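Local coordinates for oxidoreductase, NAD-binding/iron-sulfur cluster-binding protein (Nitratireductor pacificus pht-3B, PDB 6ZXU) that removes halogens reductively from organohalide substrates as a catabolic reductive dehalogenase, using a bound cobalamin and two [4Fe-4S] clusters, at residues Leu74-Glu79 with Cys467-Tyr472; Ala114-Ala119 with Ser449-Met454; Asp205-Ala210 with Gly221-Pro226. One frame throughout, in Å; residues are numbered along the deposited sequence.

Interaction 1 of 3, residues Leu74-Glu79 with Cys467-Tyr472; sequences LGDVEE and CRRMGY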
loop_
_atom_site.group_PDB
_atom_site.type_symbol
_atom_site.label_atom_id
_atom_site.label_comp_id
_atom_site.label_asym_id
_atom_site.label_seq_id
_atom_site.Cartn_x
_atom_site.Cartn_y
_atom_site.Cartn_z
ATOM N N LEU A 74 -6.508 12.108 -18.750
ATOM C CA LEU A 74 -5.168 12.566 -19.099
ATOM C C LEU A 74 -4.665 13.794 -18.302
ATOM O O LEU A 74 -3.538 13.804 -17.784
ATOM C CB LEU A 74 -5.123 12.828 -20.603
ATOM C CG LEU A 74 -3.772 13.230 -21.131
ATOM C CD1 LEU A 74 -2.764 12.094 -20.948
ATOM C CD2 LEU A 74 -3.857 13.587 -22.609
ATOM N N GLY A 75 -5.519 14.795 -18.133
ATOM C CA GLY A 75 -5.158 16.008 -17.421
ATOM C C GLY A 75 -4.818 15.777 -15.980
ATOM O O GLY A 75 -3.931 16.399 -15.401
ATOM N N ASP A 76 -5.453 14.797 -15.408
ATOM C CA ASP A 76 -5.222 14.418 -14.018
ATOM C C ASP A 76 -3.905 13.674 -13.743
ATOM O O ASP A 76 -3.178 14.035 -12.835
ATOM C CB ASP A 76 -6.451 13.593 -13.552
ATOM C CG ASP A 76 -7.787 14.389 -13.748
ATOM O OD1 ASP A 76 -7.749 15.676 -13.471
ATOM O OD2 ASP A 76 -8.800 13.785 -14.191
ATOM N N VAL A 77 -3.572 12.682 -14.525
ATOM C CA VAL A 77 -2.263 12.044 -14.353
ATOM C C VAL A 77 -1.156 12.986 -14.680
ATOM O O VAL A 77 -0.084 12.871 -14.099
ATOM C CB VAL A 77 -2.116 10.702 -15.090
ATOM C CG1 VAL A 77 -3.042 9.698 -14.452
ATOM C CG2 VAL A 77 -2.458 10.795 -16.581
ATOM N N GLU A 78 -1.390 13.890 -15.642
ATOM C CA GLU A 78 -0.377 14.934 -15.978
ATOM C C GLU A 78 -0.155 15.876 -14.811
ATOM O O GLU A 78 0.953 16.266 -14.519
ATOM C CB GLU A 78 -0.791 15.705 -17.205
ATOM C CG GLU A 78 -0.616 14.889 -18.481
ATOM C CD GLU A 78 -1.065 15.679 -19.745
ATOM O OE1 GLU A 78 -0.386 15.566 -20.842
ATOM O OE2 GLU A 78 -2.052 16.485 -19.629
ATOM N N GLU A 79 -1.199 16.211 -14.087
ATOM C CA GLU A 79 -1.027 17.056 -12.947
ATOM C C GLU A 79 -0.234 16.409 -11.842
ATOM O O GLU A 79 0.585 17.046 -11.215
ATOM C CB GLU A 79 -2.401 17.489 -12.412
ATOM C CG GLU A 79 -2.216 18.452 -11.269
ATOM C CD GLU A 79 -3.517 18.765 -10.530
ATOM O OE1 GLU A 79 -4.487 17.937 -10.636
ATOM O OE2 GLU A 79 -3.544 19.840 -9.822
ATOM N N CYS A 467 -13.590 12.334 -11.292
ATOM C CA CYS A 467 -14.986 12.573 -10.912
ATOM C C CYS A 467 -15.343 14.079 -11.007
ATOM O O CYS A 467 -16.405 14.393 -11.462
ATOM C CB CYS A 467 -15.275 12.062 -9.465
ATOM S SG CYS A 467 -15.343 10.262 -9.375
ATOM N N ARG A 468 -14.463 14.930 -10.518
ATOM C CA ARG A 468 -14.697 16.393 -10.517
ATOM C C ARG A 468 -14.737 16.908 -11.976
ATOM O O ARG A 468 -15.578 17.706 -12.314
ATOM C CB ARG A 468 -13.736 17.104 -9.689
ATOM C CG ARG A 468 -13.793 16.800 -8.220
ATOM C CD ARG A 468 -12.996 17.711 -7.328
ATOM N NE ARG A 468 -11.605 17.749 -7.702
ATOM C CZ ARG A 468 -10.654 16.936 -7.280
ATOM N NH1 ARG A 468 -10.922 15.961 -6.437
ATOM N NH2 ARG A 468 -9.408 17.105 -7.690
ATOM N N ARG A 469 -13.907 16.367 -12.851
ATOM C CA ARG A 469 -13.940 16.662 -14.252
ATOM C C ARG A 469 -15.285 16.391 -14.849
ATOM O O ARG A 469 -15.772 17.121 -15.708
ATOM C CB ARG A 469 -12.850 15.887 -14.983
ATOM C CG ARG A 469 -12.808 16.091 -16.468
ATOM C CD ARG A 469 -11.714 15.288 -17.166
ATOM N NE ARG A 469 -10.361 15.481 -16.590
ATOM C CZ ARG A 469 -9.568 16.554 -16.786
ATOM N NH1 ARG A 469 -9.935 17.636 -17.535
ATOM N NH2 ARG A 469 -8.373 16.567 -16.199
ATOM N N MET A 470 -15.936 15.351 -14.387
ATOM C CA MET A 470 -17.280 15.024 -14.885
ATOM C C MET A 470 -18.415 15.786 -14.185
ATOM O O MET A 470 -19.583 15.502 -14.424
ATOM C CB MET A 470 -17.486 13.503 -14.736
ATOM C CG MET A 470 -16.456 12.656 -15.477
ATOM S SD MET A 470 -16.794 10.887 -15.477
ATOM C CE MET A 470 -16.538 10.489 -13.741
ATOM N N GLY A 471 -18.063 16.641 -13.242
ATOM C CA GLY A 471 -19.015 17.438 -12.498
ATOM C C GLY A 471 -19.672 16.736 -11.333
ATOM O O GLY A 471 -20.831 17.040 -10.981
ATOM N N TYR A 472 -18.912 15.844 -10.667
ATOM C CA TYR A 472 -19.381 15.208 -9.430
ATOM C C TYR A 472 -18.389 15.447 -8.351
ATOM O O TYR A 472 -17.194 15.140 -8.520
ATOM C CB TYR A 472 -19.606 13.711 -9.679
ATOM C CG TYR A 472 -20.732 13.453 -10.596
ATOM C CD1 TYR A 472 -22.043 13.377 -10.115
ATOM C CD2 TYR A 472 -20.531 13.299 -11.953
ATOM C CE1 TYR A 472 -23.118 13.178 -10.965
ATOM C CE2 TYR A 472 -21.588 13.110 -12.810
ATOM C CZ TYR A 472 -22.879 13.006 -12.304
ATOM O OH TYR A 472 -23.907 12.771 -13.170
HETATM O O HOH W 1 -6.344 16.639 -7.997
#

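Interaction 2 of 3, residues Ala114-Ala119 with Ser449-Met454; sequences AYFLDA and SMRAYM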
loop_
_atom_site.group_PDB
_atom_site.type_symbol
_atom_site.label_atom_id
_atom_site.label_comp_id
_atom_site.label_asym_id
_atom_site.label_seq_id
_atom_site.Cartn_x
_atom_site.Cartn_y
_atom_site.Cartn_z
ATOM N N ALA A 114 13.547 -0.303 -5.804
ATOM C CA ALA A 114 12.717 -0.018 -6.927
ATOM C C ALA A 114 11.581 -1.029 -7.106
ATOM O O ALA A 114 10.455 -0.662 -7.409
ATOM C CB ALA A 114 13.555 0.091 -8.163
ATOM N N TYR A 115 11.872 -2.310 -6.897
ATOM C CA TYR A 115 10.895 -3.358 -7.001
ATOM C C TYR A 115 9.862 -3.206 -5.863
ATOM O O TYR A 115 8.686 -3.421 -6.092
ATOM C CB TYR A 115 11.566 -4.767 -6.938
ATOM C CG TYR A 115 12.253 -5.146 -8.237
ATOM C CD1 TYR A 115 11.546 -5.137 -9.423
ATOM C CD2 TYR A 115 13.578 -5.473 -8.287
ATOM C CE1 TYR A 115 12.119 -5.488 -10.615
ATOM C CE2 TYR A 115 14.165 -5.807 -9.484
ATOM C CZ TYR A 115 13.456 -5.831 -10.633
ATOM O OH TYR A 115 13.987 -6.213 -11.811
ATOM N N PHE A 116 10.306 -2.830 -4.668
ATOM C CA PHE A 116 9.432 -2.505 -3.537
ATOM C C PHE A 116 8.384 -1.438 -3.928
ATOM O O PHE A 116 7.195 -1.538 -3.565
ATOM C CB PHE A 116 10.260 -2.099 -2.355
ATOM C CG PHE A 116 9.475 -1.560 -1.183
ATOM C CD1 PHE A 116 8.693 -2.437 -0.389
ATOM C CD2 PHE A 116 9.543 -0.253 -0.818
ATOM C CE1 PHE A 116 8.019 -1.986 0.703
ATOM C CE2 PHE A 116 8.813 0.239 0.285
ATOM C CZ PHE A 116 8.070 -0.647 1.038
ATOM N N LEU A 117 8.788 -0.491 -4.756
ATOM C CA LEU A 117 7.909 0.589 -5.231
ATOM C C LEU A 117 7.170 0.212 -6.475
ATOM O O LEU A 117 6.557 1.043 -7.107
ATOM C CB LEU A 117 8.706 1.868 -5.444
ATOM C CG LEU A 117 9.416 2.427 -4.252
ATOM C CD1 LEU A 117 10.258 3.617 -4.648
ATOM C CD2 LEU A 117 8.464 2.874 -3.164
ATOM N N ASP A 118 7.219 -1.055 -6.849
ATOM C CA ASP A 118 6.502 -1.588 -7.983
ATOM C C ASP A 118 7.061 -1.144 -9.379
ATOM O O ASP A 118 6.330 -1.077 -10.347
ATOM C CB ASP A 118 4.998 -1.355 -7.848
ATOM C CG ASP A 118 4.467 -1.888 -6.548
ATOM O OD1 ASP A 118 4.533 -3.143 -6.364
ATOM O OD2 ASP A 118 4.066 -1.062 -5.672
ATOM N N ALA A 119 8.384 -0.966 -9.495
ATOM C CA ALA A 119 9.008 -1.044 -10.798
ATOM C C ALA A 119 8.784 -2.437 -11.359
ATOM O O ALA A 119 8.751 -3.400 -10.639
ATOM C CB ALA A 119 10.525 -0.767 -10.707
ATOM N N SER A 449 4.290 0.888 5.488
ATOM C CA SER A 449 3.040 1.699 5.654
ATOM C C SER A 449 2.991 2.868 4.690
ATOM O O SER A 449 1.986 3.100 4.022
ATOM C CB SER A 449 2.945 2.240 7.093
ATOM O OG SER A 449 2.779 1.191 7.994
ATOM N N MET A 450 4.092 3.595 4.583
ATOM C CA MET A 450 4.107 4.847 3.800
ATOM C C MET A 450 4.039 4.595 2.319
ATOM O O MET A 450 3.422 5.379 1.598
ATOM C CB MET A 450 5.353 5.690 4.128
ATOM C CG MET A 450 5.396 6.294 5.522
ATOM S SD MET A 450 4.026 7.474 5.801
ATOM C CE MET A 450 3.386 6.893 7.431
ATOM N N ARG A 451 4.732 3.561 1.835
ATOM C CA ARG A 451 4.587 3.198 0.434
ATOM C C ARG A 451 3.111 3.011 0.068
ATOM O O ARG A 451 2.620 3.543 -0.890
ATOM C CB ARG A 451 5.344 1.930 0.113
ATOM C CG ARG A 451 5.000 1.363 -1.271
ATOM C CD ARG A 451 5.365 -0.063 -1.504
ATOM N NE ARG A 451 4.638 -0.652 -2.616
ATOM C CZ ARG A 451 3.420 -1.202 -2.485
ATOM N NH1 ARG A 451 2.848 -1.313 -1.272
ATOM N NH2 ARG A 451 2.788 -1.689 -3.525
ATOM N N ALA A 452 2.390 2.270 0.880
ATOM C CA ALA A 452 0.993 1.981 0.597
ATOM C C ALA A 452 0.152 3.260 0.706
ATOM O O ALA A 452 -0.756 3.444 -0.087
ATOM C CB ALA A 452 0.513 0.865 1.531
ATOM N N TYR A 453 0.427 4.074 1.704
ATOM C CA TYR A 453 -0.231 5.385 1.892
ATOM C C TYR A 453 0.021 6.310 0.700
ATOM O O TYR A 453 -0.923 6.872 0.139
ATOM C CB TYR A 453 0.311 6.060 3.098
ATOM C CG TYR A 453 -0.271 5.559 4.388
ATOM C CD1 TYR A 453 -1.545 5.099 4.441
ATOM C CD2 TYR A 453 0.425 5.665 5.548
ATOM C CE1 TYR A 453 -2.096 4.716 5.641
ATOM C CE2 TYR A 453 -0.082 5.244 6.753
ATOM C CZ TYR A 453 -1.371 4.819 6.818
ATOM O OH TYR A 453 -1.969 4.460 8.066
ATOM N N MET A 454 1.257 6.369 0.256
ATOM C CA MET A 454 1.616 7.172 -0.861
ATOM C C MET A 454 0.997 6.699 -2.156
ATOM O O MET A 454 0.385 7.497 -2.901
ATOM C CB MET A 454 3.151 7.242 -0.969
ATOM C CG MET A 454 3.737 8.087 -2.117
ATOM S SD MET A 454 3.774 7.110 -3.614
ATOM C CE MET A 454 4.702 5.537 -3.151
#

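Interaction 3 of 3, residues Asp205-Ala210 with Gly221-Pro226; sequences DLARLA and GVLVAP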
loop_
_atom_site.group_PDB
_atom_site.type_symbol
_atom_site.label_atom_id
_atom_site.label_comp_id
_atom_site.label_asym_id
_atom_site.label_seq_id
_atom_site.Cartn_x
_atom_site.Cartn_y
_atom_site.Cartn_z
ATOM N N ASP A 205 19.562 10.721 -21.745
ATOM C CA ASP A 205 18.854 10.009 -22.828
ATOM C C ASP A 205 18.319 8.694 -22.253
ATOM O O ASP A 205 19.048 7.716 -22.141
ATOM C CB ASP A 205 19.785 9.717 -24.017
ATOM C CG ASP A 205 19.046 9.222 -25.245
ATOM O OD1 ASP A 205 18.053 8.450 -25.185
ATOM O OD2 ASP A 205 19.500 9.574 -26.343
ATOM N N LEU A 206 17.031 8.689 -21.937
ATOM C CA LEU A 206 16.428 7.582 -21.239
ATOM C C LEU A 206 16.493 6.317 -22.067
ATOM O O LEU A 206 16.828 5.285 -21.549
ATOM C CB LEU A 206 14.943 7.893 -20.886
ATOM C CG LEU A 206 14.611 9.134 -20.060
ATOM C CD1 LEU A 206 13.110 9.434 -20.069
ATOM C CD2 LEU A 206 15.123 8.952 -18.644
ATOM N N ALA A 207 16.118 6.365 -23.340
ATOM C CA ALA A 207 16.109 5.189 -24.185
ATOM C C ALA A 207 17.493 4.587 -24.327
ATOM O O ALA A 207 17.676 3.350 -24.199
ATOM C CB ALA A 207 15.499 5.494 -25.519
ATOM N N ARG A 208 18.513 5.441 -24.454
ATOM C CA ARG A 208 19.862 4.946 -24.549
ATOM C C ARG A 208 20.299 4.202 -23.266
ATOM O O ARG A 208 20.971 3.164 -23.315
ATOM C CB ARG A 208 20.834 6.138 -24.841
ATOM C CG ARG A 208 22.278 5.765 -24.450
ATOM C CD ARG A 208 23.305 6.828 -24.832
ATOM N NE ARG A 208 23.126 7.052 -26.253
ATOM C CZ ARG A 208 23.341 8.199 -26.854
ATOM N NH1 ARG A 208 23.775 9.238 -26.143
ATOM N NH2 ARG A 208 23.134 8.285 -28.165
ATOM N N LEU A 209 19.992 4.780 -22.130
ATOM C CA LEU A 209 20.373 4.189 -20.879
ATOM C C LEU A 209 19.575 2.859 -20.647
ATOM O O LEU A 209 20.085 1.948 -19.974
ATOM C CB LEU A 209 20.127 5.127 -19.687
ATOM C CG LEU A 209 20.990 6.427 -19.659
ATOM C CD1 LEU A 209 20.583 7.311 -18.521
ATOM C CD2 LEU A 209 22.474 6.098 -19.570
ATOM N N ALA A 210 18.340 2.797 -21.112
ATOM C CA ALA A 210 17.582 1.541 -20.969
ATOM C C ALA A 210 18.241 0.386 -21.708
ATOM O O ALA A 210 18.193 -0.778 -21.251
ATOM C CB ALA A 210 16.156 1.717 -21.462
ATOM N N GLY A 221 13.316 1.342 -34.354
ATOM C CA GLY A 221 13.460 2.598 -33.615
ATOM C C GLY A 221 12.651 2.757 -32.346
ATOM O O GLY A 221 12.552 3.876 -31.829
ATOM N N VAL A 222 12.022 1.662 -31.876
ATOM C CA VAL A 222 11.192 1.690 -30.651
ATOM C C VAL A 222 11.764 0.666 -29.704
ATOM O O VAL A 222 12.146 -0.419 -30.118
ATOM C CB VAL A 222 9.707 1.352 -30.939
ATOM C CG1 VAL A 222 8.857 1.585 -29.724
ATOM C CG2 VAL A 222 9.147 2.217 -32.055
ATOM N N LEU A 223 11.848 1.018 -28.436
ATOM C CA LEU A 223 12.275 0.097 -27.395
ATOM C C LEU A 223 11.280 -1.021 -27.170
ATOM O O LEU A 223 10.084 -0.812 -27.257
ATOM C CB LEU A 223 12.453 0.816 -26.089
ATOM C CG LEU A 223 13.574 1.820 -25.982
ATOM C CD1 LEU A 223 13.501 2.418 -24.600
ATOM C CD2 LEU A 223 14.931 1.168 -26.237
ATOM N N VAL A 224 11.814 -2.223 -26.993
ATOM C CA VAL A 224 11.058 -3.451 -26.756
ATOM C C VAL A 224 11.688 -4.154 -25.566
ATOM O O VAL A 224 12.874 -4.412 -25.547
ATOM C CB VAL A 224 11.035 -4.396 -27.974
ATOM C CG1 VAL A 224 10.304 -5.681 -27.609
ATOM C CG2 VAL A 224 10.289 -3.786 -29.158
ATOM N N ALA A 225 10.933 -4.377 -24.507
ATOM C CA ALA A 225 11.501 -5.026 -23.301
ATOM C C ALA A 225 10.994 -6.414 -23.211
ATOM O O ALA A 225 9.799 -6.635 -23.437
ATOM C CB ALA A 225 11.110 -4.254 -22.039
ATOM N N PRO A 226 11.877 -7.386 -22.942
ATOM C CA PRO A 226 11.376 -8.741 -22.665
ATOM C C PRO A 226 10.325 -8.686 -21.525
ATOM O O PRO A 226 10.472 -7.904 -20.584
ATOM C CB PRO A 226 12.638 -9.500 -22.183
ATOM C CG PRO A 226 13.531 -8.444 -21.662
ATOM C CD PRO A 226 13.292 -7.261 -22.574
#

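Interaction 1 of 3, residues Leu74-Glu79 with Cys467-Tyr472
Arg-469 reaches out from the last turn of helix 445-469 and meets Asp-76 in the first turn of helix 74-85, the two side chains approaching from opposite directions. The first methylenes of Arg-469 run out straight: CG stands anti to the backbone N and CD anti to CA, so CB and CG serve as a spacer across backbones whose nearest CA atoms, those of Asp-76 and Arg-469, are 9.0 Å apart. Rotation about CG-CD (chi3 -53°) then kinks the chain and turns NE and NH2 together toward the carboxylate. NE of Arg-469 lies 3.3 Å from Asp-76 OD2, which sits at the edge of the guanidinium and in its plane; this bond is nearly straight at the hydrogen, but long and weak. Arg-469 CZ stays 3.9 Å from both carboxylate oxygens of Asp-76 and acts as the bridge between the donors. Beyond it, Arg-469 NH2 forms the shorter leg of the salt bridge, 2.9 Å to Asp-76 OD1, yet the N-H...O angle of 130° marks this bond too as weak. Because the carboxylate and guanidinium planes are turned 39° apart, the two-legged pair is twisted and not coplanar.

This joins a helix start to a helix end: Gly-471, with positive phi, closes helix 445-469 in a Schellman motif, Tyr-472 N bonding back to Cys-467 O and Gly-471 N to Arg-468 O. Arg-469 NH2 also rests 3.5 Å from Gly-75 CA, where the lack of a side chain leaves room for the guanidinium. Asp-76 packs further on Ala-465 and His-466 of the same long helix. Alongside, a water lies between Arg-468 NH2 and Glu-79 OE1, at most a weak link and doubtful on the glutamate side.

Interaction 2 of 3, residues Ala114-Ala119 with Ser449-Met454
Arg-451 leaves helix 445-469 with CG anti to its backbone nitrogen (chi1 169°) and stays extended as far as NE, while Phe-116, its CG likewise opposite the backbone N, turns its ring toward that chain. Together these torsions lay the aliphatic part of the arginine over one face of the phenyl ring. Arg-451 CD stands 3.7 Å above the ring plane of Phe-116 and is displaced toward the rim, a CH-pi contact; Arg-451 CB adds an approach of 3.9 Å to Phe-116 CZ. The guanidinium itself has moved on, the CZ of Arg-451 lying 5.9 Å from the ring centroid of Phe-116, so any cation-pi attraction is at most weak. Leu-117 CD2 touches the same chain at Arg-451 CG, 4.2 Å away.

The charged end meets Asp-118. Arg-451 NH2 donates to Asp-118 OD2 over 2.6 Å at 158°, meeting the syn lone pair of OD2, and the oxygen lies in the guanidinium plane; NE makes a weak second bond to that same OD2. One oxygen therefore takes both donors, and the carboxylate crosses the guanidinium with planes 68° apart. Arg-455 also forms a salt bridge to OD2, and Arg-451 NH1 bonds to Asp-429 O, a further bond that should restrict rotation of the group.

Asp-118, with positive phi, is the C-prime residue of the Schellman motif ending helix 103-116. The arrangement thus ties a Schellman-terminated helix to the helix whose other side borders the cobalamin pocket, where Ser-449 and Tyr-453 touch the cofactor.

Interaction 3 of 3, residues Asp205-Ala210 with Gly221-Pro226
Ala-207 and Ala-210, one turn apart on helix 206-212, receive the side chain of Leu-223 from strand 222-224. Taken in order, Asp-205 comes first, at the N-cap position: its OD1 accepts from Arg-208 N over 3.1 Å at 163°, the donor standing 58° out of the carboxylate plane. That bond satisfies one of the amides at the start of the helix. Leu-206 follows on another face of the helix and packs on Val-236 of strand 232-239. Ala-207 then makes the closest approach to the strand, its CB 3.8 Å from Leu-223 CD1. Leu-223 CG stands anti to its own carbonyl carbon (chi1 -67°) and CD1 continues the extended chain, which carries that methyl to the helix surface; the other methyl, Leu-223 CD2, lies 4.1 Å from Ala-207 O. A turn later Ala-210 CB reaches Leu-223 CD1 at 4.2 Å, completing a shallow seat for one branch of the leucine. All three residues are buried, and the contact is purely apolar, with 108 Å² covered in total.

Phe-232 touches Leu-223, and Leu-234 touches Ala-210, so strand 232-239 contributes to the same packing. The result is a short N-capped helix packed on the second strand of a beta hairpin, 217-219 with 222-224, which follows the helix after a short linker: local helix-on-hairpin packing, away from the cofactor sites.

Overall arrangement
Interactions 1 and 2 share helix 445-469: interaction 2 holds it near its start and interaction 1 at its end, with centres about 24 Å apart and nearest atoms about 12 Å apart. Their other partners, helices 74-85 and 103-116, are successive in the chain, so two consecutive N-terminal helices bind one long helix through arginine-aspartate salt bridges. Interaction 2 lies closest to the cofactor, the Arg-451 side chain being about 11 Å from cobalamin and about 5 Å from that of Gln-430, a cobalamin-binding residue. Interaction 3 is apolar and short-range in sequence, its centre about 24 Å from that of interaction 2 and about 30 Å from that of interaction 1.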